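Local coordinates for protein probable TonB-dependent siderophore receptor PiuA (Acinetobacter baumannii, PDB 5FP1) that probably acts as an outer-membrane receptor that binds iron-chelating siderophores, possibly ferric enterobactin, in the first step of iron uptake, at residues T550-D555 and A560-S565; G131-S136 and E518-F523; D83-R88 and S94-D99. One frame throughout, in Å; residues are numbered along the deposited sequence.

Contact 1 of 3, residues T550-D555 and A560-S565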
loop_
_atom_site.group_PDB
_atom_site.type_symbol
_atom_site.label_atom_id
_atom_site.label_comp_id
_atom_site.label_asym_id
_atom_site.label_seq_id
_atom_site.Cartn_x
_atom_site.Cartn_y
_atom_site.Cartn_z
ATOM N N THR A 550 21.324 -5.786 -4.158
ATOM C CA THR A 550 20.186 -6.583 -3.732
ATOM C C THR A 550 20.687 -7.799 -2.997
ATOM O O THR A 550 21.681 -8.429 -3.416
ATOM C CB THR A 550 19.391 -7.054 -4.963
ATOM O OG1 THR A 550 18.898 -5.920 -5.686
ATOM C CG2 THR A 550 18.219 -7.951 -4.577
ATOM N N ARG A 551 20.005 -8.153 -1.915
ATOM C CA ARG A 551 20.371 -9.328 -1.150
ATOM C C ARG A 551 19.917 -10.555 -1.920
ATOM O O ARG A 551 18.788 -10.615 -2.359
ATOM C CB ARG A 551 19.722 -9.311 0.238
ATOM C CG ARG A 551 20.287 -10.374 1.185
ATOM C CD ARG A 551 19.910 -10.059 2.625
ATOM N NE ARG A 551 18.485 -10.028 2.832
ATOM C CZ ARG A 551 17.738 -8.955 3.062
ATOM N NH1 ARG A 551 18.233 -7.722 3.125
ATOM N NH2 ARG A 551 16.447 -9.134 3.237
ATOM N N VAL A 552 20.773 -11.556 -2.081
ATOM C CA VAL A 552 20.365 -12.766 -2.765
ATOM C C VAL A 552 20.920 -13.972 -2.008
ATOM O O VAL A 552 21.816 -13.831 -1.196
ATOM C CB VAL A 552 20.836 -12.801 -4.239
ATOM C CG1 VAL A 552 20.223 -11.651 -5.041
ATOM C CG2 VAL A 552 22.343 -12.759 -4.312
ATOM N N GLN A 553 20.304 -15.128 -2.228
ATOM C CA GLN A 553 20.738 -16.375 -1.622
ATOM C C GLN A 553 21.735 -17.030 -2.570
ATOM O O GLN A 553 21.510 -17.080 -3.790
ATOM C CB GLN A 553 19.511 -17.254 -1.359
ATOM C CG GLN A 553 19.726 -18.350 -0.346
ATOM C CD GLN A 553 18.436 -18.987 0.126
ATOM O OE1 GLN A 553 17.348 -18.652 -0.337
ATOM N NE2 GLN A 553 18.553 -19.928 1.049
ATOM N N ILE A 554 22.841 -17.498 -1.988
ATOM C CA ILE A 554 23.926 -18.219 -2.663
ATOM C C ILE A 554 23.792 -19.745 -2.536
ATOM O O ILE A 554 24.090 -20.469 -3.472
ATOM C CB ILE A 554 25.284 -17.853 -2.041
ATOM C CG1 ILE A 554 25.536 -16.355 -2.164
ATOM C CG2 ILE A 554 26.403 -18.639 -2.704
ATOM C CD1 ILE A 554 25.214 -15.809 -3.536
ATOM N N ASP A 555 23.370 -20.233 -1.371
ATOM C CA ASP A 555 23.086 -21.646 -1.183
ATOM C C ASP A 555 22.103 -21.717 -0.048
ATOM O O ASP A 555 21.637 -20.688 0.411
ATOM C CB ASP A 555 24.354 -22.449 -0.910
ATOM C CG ASP A 555 24.996 -22.098 0.428
ATOM O OD1 ASP A 555 24.274 -21.746 1.393
ATOM O OD2 ASP A 555 26.231 -22.188 0.513
ATOM N N ALA A 560 24.268 -13.043 0.262
ATOM C CA ALA A 560 25.199 -11.977 -0.051
ATOM C C ALA A 560 24.463 -10.840 -0.754
ATOM O O ALA A 560 23.399 -11.048 -1.291
ATOM C CB ALA A 560 26.308 -12.501 -0.975
ATOM N N ASN A 561 25.072 -9.664 -0.802
ATOM C CA ASN A 561 24.450 -8.468 -1.377
ATOM C C ASN A 561 24.889 -8.171 -2.816
ATOM O O ASN A 561 25.155 -7.015 -3.152
ATOM C CB ASN A 561 24.850 -7.266 -0.559
ATOM C CG ASN A 561 23.796 -6.831 0.417
ATOM O OD1 ASN A 561 22.666 -7.319 0.421
ATOM N ND2 ASN A 561 24.171 -5.888 1.260
ATOM N N VAL A 562 24.889 -9.184 -3.672
ATOM C CA VAL A 562 25.491 -9.079 -4.997
ATOM C C VAL A 562 24.463 -9.015 -6.123
ATOM O O VAL A 562 24.835 -8.949 -7.288
ATOM C CB VAL A 562 26.431 -10.286 -5.260
ATOM C CG1 VAL A 562 27.630 -10.238 -4.326
ATOM C CG2 VAL A 562 25.696 -11.597 -5.075
ATOM N N GLY A 563 23.175 -9.034 -5.794
ATOM C CA GLY A 563 22.156 -8.965 -6.820
ATOM C C GLY A 563 21.964 -7.541 -7.330
ATOM O O GLY A 563 22.415 -6.577 -6.706
ATOM N N GLU A 564 21.295 -7.411 -8.467
ATOM C CA GLU A 564 21.033 -6.111 -9.056
ATOM C C GLU A 564 19.777 -6.152 -9.856
ATOM O O GLU A 564 19.506 -7.120 -10.565
ATOM C CB GLU A 564 22.166 -5.680 -10.029
ATOM C CG GLU A 564 23.551 -5.733 -9.448
ATOM C CD GLU A 564 24.647 -5.528 -10.495
ATOM O OE1 GLU A 564 24.347 -5.234 -11.653
ATOM O OE2 GLU A 564 25.820 -5.667 -10.149
ATOM N N SER A 565 19.034 -5.051 -9.822
ATOM C CA SER A 565 17.889 -4.872 -10.675
ATOM C C SER A 565 17.715 -3.388 -10.914
ATOM O O SER A 565 18.252 -2.558 -10.167
ATOM C CB SER A 565 16.608 -5.472 -10.050
ATOM O OG SER A 565 16.149 -4.641 -8.990
HETATM O O HOH W 1 16.553 -6.191 -6.908
HETATM O O HOH W 2 20.939 -6.918 2.555
#
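Val552 and Val562 meet across the end of a beta hairpin of the barrel, formed by strands 536-555 and 558-575. Their side chains cross at about a right angle, with Val552 CG2 3.6 Å from Val562 CG2. In both valines CG2 sits between the backbone N and the carbonyl carbon (chi1 -62° in Val552), and these two branches make the touch. The other branch of Val552, CG1, lies over the CA of Gly563.

The backbones pair in antiparallel fashion, with a shift of one residue. Val562 and Gly563 both face Thr550, which is a classic beta bulge. Thr550 and Gly563 exchange two hydrogen bonds. Val552 and Ala560 exchange two more, and the one from Val552 N to Ala560 O is 2.8 Å long and nearly straight. Further toward the turn, Ile554 CG1 packs on Ala560 CB at 4.1 Å.

Arg551 and Asn561 cross at a slant, their guanidinium and amide planes 41° apart. Asn561 OD1 lies 3.6 Å from Arg551 CB, while Asn561 ND2 bonds to the carbonyl of Asp516. Thr550 OG1 binds Lys547 O, and Ser565 OG binds Tyr90 OH; one water also joins these two hydroxyls. A second water lies in the guanidinium plane, accepts from Arg551 NH1 at 2.9 Å and donates to Asn561 OD1 at 2.8 Å.

Contact 2 of 3, residues G131-S136 and E518-F523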
loop_
_atom_site.group_PDB
_atom_site.type_symbol
_atom_site.label_atom_id
_atom_site.label_comp_id
_atom_site.label_asym_id
_atom_site.label_seq_id
_atom_site.Cartn_x
_atom_site.Cartn_y
_atom_site.Cartn_z
ATOM N N GLY A 131 13.908 1.616 4.029
ATOM C CA GLY A 131 12.936 1.281 3.026
ATOM C C GLY A 131 12.769 2.403 2.017
ATOM O O GLY A 131 13.732 3.099 1.672
ATOM N N SER A 132 11.545 2.608 1.559
ATOM C CA SER A 132 11.289 3.601 0.518
ATOM C C SER A 132 12.228 3.405 -0.711
ATOM O O SER A 132 12.800 4.366 -1.233
ATOM C CB SER A 132 11.397 5.019 1.077
ATOM O OG SER A 132 10.270 5.271 1.929
ATOM N N VAL A 133 12.370 2.155 -1.142
ATOM C CA VAL A 133 13.265 1.811 -2.250
ATOM C C VAL A 133 12.776 2.399 -3.580
ATOM O O VAL A 133 13.507 3.109 -4.274
ATOM C CB VAL A 133 13.407 0.291 -2.370
ATOM C CG1 VAL A 133 14.190 -0.095 -3.624
ATOM C CG2 VAL A 133 14.076 -0.266 -1.122
ATOM N N GLY A 134 11.530 2.103 -3.935
ATOM C CA GLY A 134 10.954 2.615 -5.162
ATOM C C GLY A 134 9.971 3.739 -4.952
ATOM O O GLY A 134 9.478 4.311 -5.908
ATOM N N GLY A 135 9.681 4.039 -3.694
ATOM C CA GLY A 135 8.625 4.990 -3.319
ATOM C C GLY A 135 8.004 4.620 -1.981
ATOM O O GLY A 135 8.438 3.668 -1.324
ATOM N N SER A 136 6.992 5.380 -1.572
ATOM C CA SER A 136 6.265 5.102 -0.331
ATOM C C SER A 136 4.901 5.775 -0.386
ATOM O O SER A 136 4.683 6.721 -1.162
ATOM C CB SER A 136 7.018 5.627 0.889
ATOM O OG SER A 136 7.222 7.017 0.785
ATOM N N GLU A 518 20.487 -3.497 1.928
ATOM C CA GLU A 518 20.371 -3.303 0.492
ATOM C C GLU A 518 20.483 -1.830 0.194
ATOM O O GLU A 518 20.138 -1.000 1.019
ATOM C CB GLU A 518 19.035 -3.822 -0.009
ATOM C CG GLU A 518 18.862 -5.331 0.159
ATOM C CD GLU A 518 17.614 -5.837 -0.525
ATOM O OE1 GLU A 518 16.521 -5.248 -0.305
ATOM O OE2 GLU A 518 17.706 -6.825 -1.278
ATOM N N GLU A 519 20.964 -1.508 -0.997
ATOM C CA GLU A 519 21.194 -0.130 -1.383
ATOM C C GLU A 519 20.519 0.125 -2.709
ATOM O O GLU A 519 20.609 -0.698 -3.644
ATOM C CB GLU A 519 22.692 0.164 -1.507
ATOM C CG GLU A 519 23.453 0.051 -0.206
ATOM C CD GLU A 519 24.950 0.240 -0.423
ATOM O OE1 GLU A 519 25.396 1.382 -0.493
ATOM O OE2 GLU A 519 25.662 -0.747 -0.586
ATOM N N ALA A 520 19.812 1.242 -2.781
ATOM C CA ALA A 520 19.065 1.600 -3.974
ATOM C C ALA A 520 19.242 3.083 -4.239
ATOM O O ALA A 520 19.655 3.855 -3.351
ATOM C CB ALA A 520 17.582 1.264 -3.816
ATOM N N GLN A 521 18.879 3.483 -5.439
ATOM C CA GLN A 521 18.985 4.873 -5.819
ATOM C C GLN A 521 18.049 5.213 -6.965
ATOM O O GLN A 521 17.638 4.345 -7.751
ATOM C CB GLN A 521 20.446 5.212 -6.163
ATOM C CG GLN A 521 20.924 4.449 -7.389
ATOM C CD GLN A 521 22.418 4.560 -7.671
ATOM O OE1 GLN A 521 23.176 5.186 -6.938
ATOM N NE2 GLN A 521 22.836 3.943 -8.748
ATOM N N THR A 522 17.700 6.498 -7.051
ATOM C CA THR A 522 16.917 7.023 -8.144
ATOM C C THR A 522 17.592 8.256 -8.738
ATOM O O THR A 522 17.950 9.192 -8.013
ATOM C CB THR A 522 15.500 7.396 -7.672
ATOM O OG1 THR A 522 14.804 6.208 -7.267
ATOM C CG2 THR A 522 14.696 8.103 -8.780
ATOM N N PHE A 523 17.806 8.205 -10.046
ATOM C CA PHE A 523 18.195 9.389 -10.840
ATOM C C PHE A 523 16.997 9.806 -11.687
ATOM O O PHE A 523 16.422 8.995 -12.418
ATOM C CB PHE A 523 19.396 9.092 -11.754
ATOM C CG PHE A 523 19.729 10.278 -12.670
ATOM C CD1 PHE A 523 20.388 11.391 -12.155
ATOM C CD2 PHE A 523 19.287 10.319 -13.985
ATOM C CE1 PHE A 523 20.677 12.489 -12.961
ATOM C CE2 PHE A 523 19.554 11.420 -14.793
ATOM C CZ PHE A 523 20.249 12.504 -14.277
#
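With chi1 near 173°, Val133 swings CG1 away from its own backbone N and onto the methyl of Ala520. Ala520 has no side-chain torsion to set. Its CB is directed toward Val133 by the strand itself, since alternate residues of 518-523 face the plug. The CG1 of Val133 and the CB of Ala520 are 3.7 Å apart.

This is a small apolar contact between the plug and the inner wall of the barrel, the two domains of a TonB-dependent receptor. No hydrogen bond links the two segments directly. The backbones stay well apart, with the CA atoms of Val133 and Ala520 at 6.1 Å. Both side chains are buried.

One polar link beside the methyl contact passes through Ser123. The carbonyl O of Val133 and the OG1 of Thr522 are 4.5 Å apart, too far for a bond. Each is hydrogen-bonded to the hydroxyl of Ser123, which therefore bridges plug and barrel. Gly131 makes a direct link to the barrel: its carbonyl O binds the OG of Ser491, a residue that also touches both Val133 and Ala520.

Val133 sits in the loop between helix 125-128 and strand 135-141 of the plug. Facing it, strand 518-531 runs in the barrel wall between strands 482-493 and 536-555. On the plug side, the backbones of Ser132 and Gly134 in the loop bond to Ala124 and Gly122, just after strand 114-121, and Ser136 of strand 135-141 bonds to Thr120 on that strand.

Contact 3 of 3, residues D83-R88 and S94-D99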
loop_
_atom_site.group_PDB
_atom_site.type_symbol
_atom_site.label_atom_id
_atom_site.label_comp_id
_atom_site.label_asym_id
_atom_site.label_seq_id
_atom_site.Cartn_x
_atom_site.Cartn_y
_atom_site.Cartn_z
ATOM N N ASP A 83 -2.316 -5.250 2.443
ATOM C CA ASP A 83 -1.860 -4.328 1.408
ATOM C C ASP A 83 -0.374 -4.596 1.116
ATOM O O ASP A 83 0.454 -4.587 2.046
ATOM C CB ASP A 83 -2.007 -2.873 1.836
ATOM C CG ASP A 83 -3.434 -2.477 2.163
ATOM O OD1 ASP A 83 -4.400 -3.017 1.572
ATOM O OD2 ASP A 83 -3.582 -1.604 3.042
ATOM N N ARG A 84 -0.033 -4.808 -0.159
ATOM C CA ARG A 84 1.376 -4.997 -0.578
ATOM C C ARG A 84 1.680 -4.207 -1.851
ATOM O O ARG A 84 1.802 -4.780 -2.932
ATOM C CB ARG A 84 1.678 -6.482 -0.842
ATOM C CG ARG A 84 1.429 -7.449 0.303
ATOM C CD ARG A 84 1.995 -8.843 -0.012
ATOM N NE ARG A 84 3.457 -8.732 -0.080
ATOM C CZ ARG A 84 4.230 -9.161 -1.077
ATOM N NH1 ARG A 84 3.748 -9.897 -2.068
ATOM N NH2 ARG A 84 5.523 -8.911 -1.040
ATOM N N PRO A 85 1.784 -2.890 -1.744
ATOM C CA PRO A 85 1.932 -2.117 -2.983
ATOM C C PRO A 85 3.368 -2.108 -3.479
ATOM O O PRO A 85 4.294 -1.855 -2.703
ATOM C CB PRO A 85 1.522 -0.711 -2.584
ATOM C CG PRO A 85 0.969 -0.820 -1.184
ATOM C CD PRO A 85 1.606 -2.025 -0.579
ATOM N N PHE A 86 3.532 -2.328 -4.782
ATOM C CA PHE A 86 4.804 -2.157 -5.453
ATOM C C PHE A 86 4.826 -0.814 -6.196
ATOM O O PHE A 86 3.864 -0.477 -6.901
ATOM C CB PHE A 86 5.023 -3.329 -6.423
ATOM C CG PHE A 86 5.445 -4.576 -5.747
ATOM C CD1 PHE A 86 4.539 -5.319 -4.989
ATOM C CD2 PHE A 86 6.758 -5.006 -5.820
ATOM C CE1 PHE A 86 4.938 -6.480 -4.342
ATOM C CE2 PHE A 86 7.158 -6.178 -5.190
ATOM C CZ PHE A 86 6.250 -6.914 -4.451
ATOM N N ILE A 87 5.894 -0.053 -5.996
ATOM C CA ILE A 87 6.066 1.242 -6.616
ATOM C C ILE A 87 7.363 1.204 -7.412
ATOM O O ILE A 87 8.446 0.859 -6.884
ATOM C CB ILE A 87 6.107 2.376 -5.587
ATOM C CG1 ILE A 87 4.864 2.329 -4.690
ATOM C CG2 ILE A 87 6.159 3.725 -6.271
ATOM C CD1 ILE A 87 4.952 3.311 -3.535
ATOM N N ARG A 88 7.239 1.509 -8.694
ATOM C CA ARG A 88 8.350 1.387 -9.647
ATOM C C ARG A 88 9.101 0.056 -9.522
ATOM O O ARG A 88 10.328 0.008 -9.643
ATOM C CB ARG A 88 9.315 2.566 -9.489
ATOM C CG ARG A 88 8.727 3.914 -9.889
ATOM C CD ARG A 88 9.797 5.016 -9.822
ATOM N NE ARG A 88 9.263 6.313 -10.244
ATOM C CZ ARG A 88 9.951 7.450 -10.255
ATOM N NH1 ARG A 88 11.208 7.482 -9.855
ATOM N NH2 ARG A 88 9.362 8.562 -10.630
ATOM N N SER A 94 6.656 -2.441 3.648
ATOM C CA SER A 94 7.269 -2.045 4.935
ATOM C C SER A 94 7.463 -0.527 5.087
ATOM O O SER A 94 8.014 -0.082 6.088
ATOM C CB SER A 94 8.594 -2.767 5.167
ATOM O OG SER A 94 8.449 -4.166 5.144
ATOM N N SER A 95 7.004 0.238 4.093
ATOM C CA SER A 95 7.170 1.708 3.989
ATOM C C SER A 95 5.821 2.380 3.758
ATOM O O SER A 95 5.651 3.226 2.873
ATOM C CB SER A 95 8.174 2.074 2.881
ATOM O OG SER A 95 9.414 1.442 3.167
ATOM N N MET A 96 4.843 2.003 4.574
ATOM C CA MET A 96 3.524 2.625 4.533
ATOM C C MET A 96 3.335 3.475 5.790
ATOM O O MET A 96 3.577 3.015 6.918
ATOM C CB MET A 96 2.438 1.556 4.440
ATOM C CG MET A 96 2.692 0.561 3.324
ATOM S SD MET A 96 1.345 -0.604 3.098
ATOM C CE MET A 96 0.016 0.523 2.713
ATOM N N TYR A 97 2.876 4.702 5.567
ATOM C CA TYR A 97 2.863 5.772 6.545
ATOM C C TYR A 97 1.436 6.292 6.769
ATOM O O TYR A 97 0.583 6.292 5.866
ATOM C CB TYR A 97 3.794 6.941 6.060
ATOM C CG TYR A 97 5.254 6.592 6.095
ATOM C CD1 TYR A 97 5.840 5.813 5.079
ATOM C CD2 TYR A 97 6.066 7.027 7.138
ATOM C CE1 TYR A 97 7.170 5.421 5.153
ATOM C CE2 TYR A 97 7.395 6.656 7.206
ATOM C CZ TYR A 97 7.955 5.867 6.204
ATOM O OH TYR A 97 9.286 5.485 6.303
ATOM N N ILE A 98 1.178 6.699 8.000
ATOM C CA ILE A 98 -0.048 7.391 8.365
ATOM C C ILE A 98 0.366 8.752 8.936
ATOM O O ILE A 98 1.070 8.830 9.949
ATOM C CB ILE A 98 -0.886 6.571 9.369
ATOM C CG1 ILE A 98 -2.116 7.366 9.823
ATOM C CG2 ILE A 98 -0.086 6.192 10.595
ATOM C CD1 ILE A 98 -3.300 7.167 8.910
ATOM N N ASP A 99 -0.024 9.818 8.241
ATOM C CA ASP A 99 0.431 11.179 8.577
ATOM C C ASP A 99 1.914 11.220 8.875
ATOM O O ASP A 99 2.363 11.814 9.869
ATOM C CB ASP A 99 -0.403 11.749 9.741
ATOM C CG ASP A 99 -1.865 11.796 9.396
ATOM O OD1 ASP A 99 -2.211 12.529 8.447
ATOM O OD2 ASP A 99 -2.668 11.033 9.990
#
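Met96 loses more surface than any other residue here, and it packs against Asp83 and Pro85 inside the plug domain. The contact joins two plug sheets. Pro85 begins strand 85-87 of a small antiparallel sheet, and Met96 begins strand 96-98 of the mixed five-stranded sheet. The backbones are far apart, so the gap is spanned by side chains. Met96 was modelled in two conformers, and the contacts described hold for one of them.

Chi1 and the extended chi2 place SD of Met96 beside Pro85. The bend at chi3 (60°) then turns CE toward Asp83. Met96 SD approaches the CD corner of the Pro85 ring, 4.0 Å away. Asp83 crosses Met96 at about a right angle, and the terminal methyl lies against its CB.

No hydrogen bond joins the segments. The carboxylate of Asp83 has its charged partner elsewhere: OD2 forms a salt bridge with Arg109 NH1. Arg109 also touches Met96. Leu60 of helix 60-63 packs on both Asp83 and Met96, while Ile137 of strand 135-141 touches Pro85. The methyl Met96 CE lies 4.0 Å from Asp83 CB and 4.2 Å from Asp83 OD2.

Overall arrangement
Along the chain contact 3 comes first, then contact 2, then contact 1, although contact 2 itself joins residues nearly 400 positions apart. Contact 3 lies deep in the plug, its centre about 4 Å from that of the chain. Contact 2, about 12 Å from it between centres, joins plug to barrel wall. Strands 96-98 and 135-141 are neighbours in one plug sheet, and Ser132 N lies 2.9 Å from Ser95 OG. The centre of contact 1, in a barrel hairpin, is about 16 Å from that of contact 2. Strand 536-555 of that hairpin neighbours strand 518-531. The series runs from plug core to barrel surface, as fits a TonB-dependent receptor, whose plug fills its barrel.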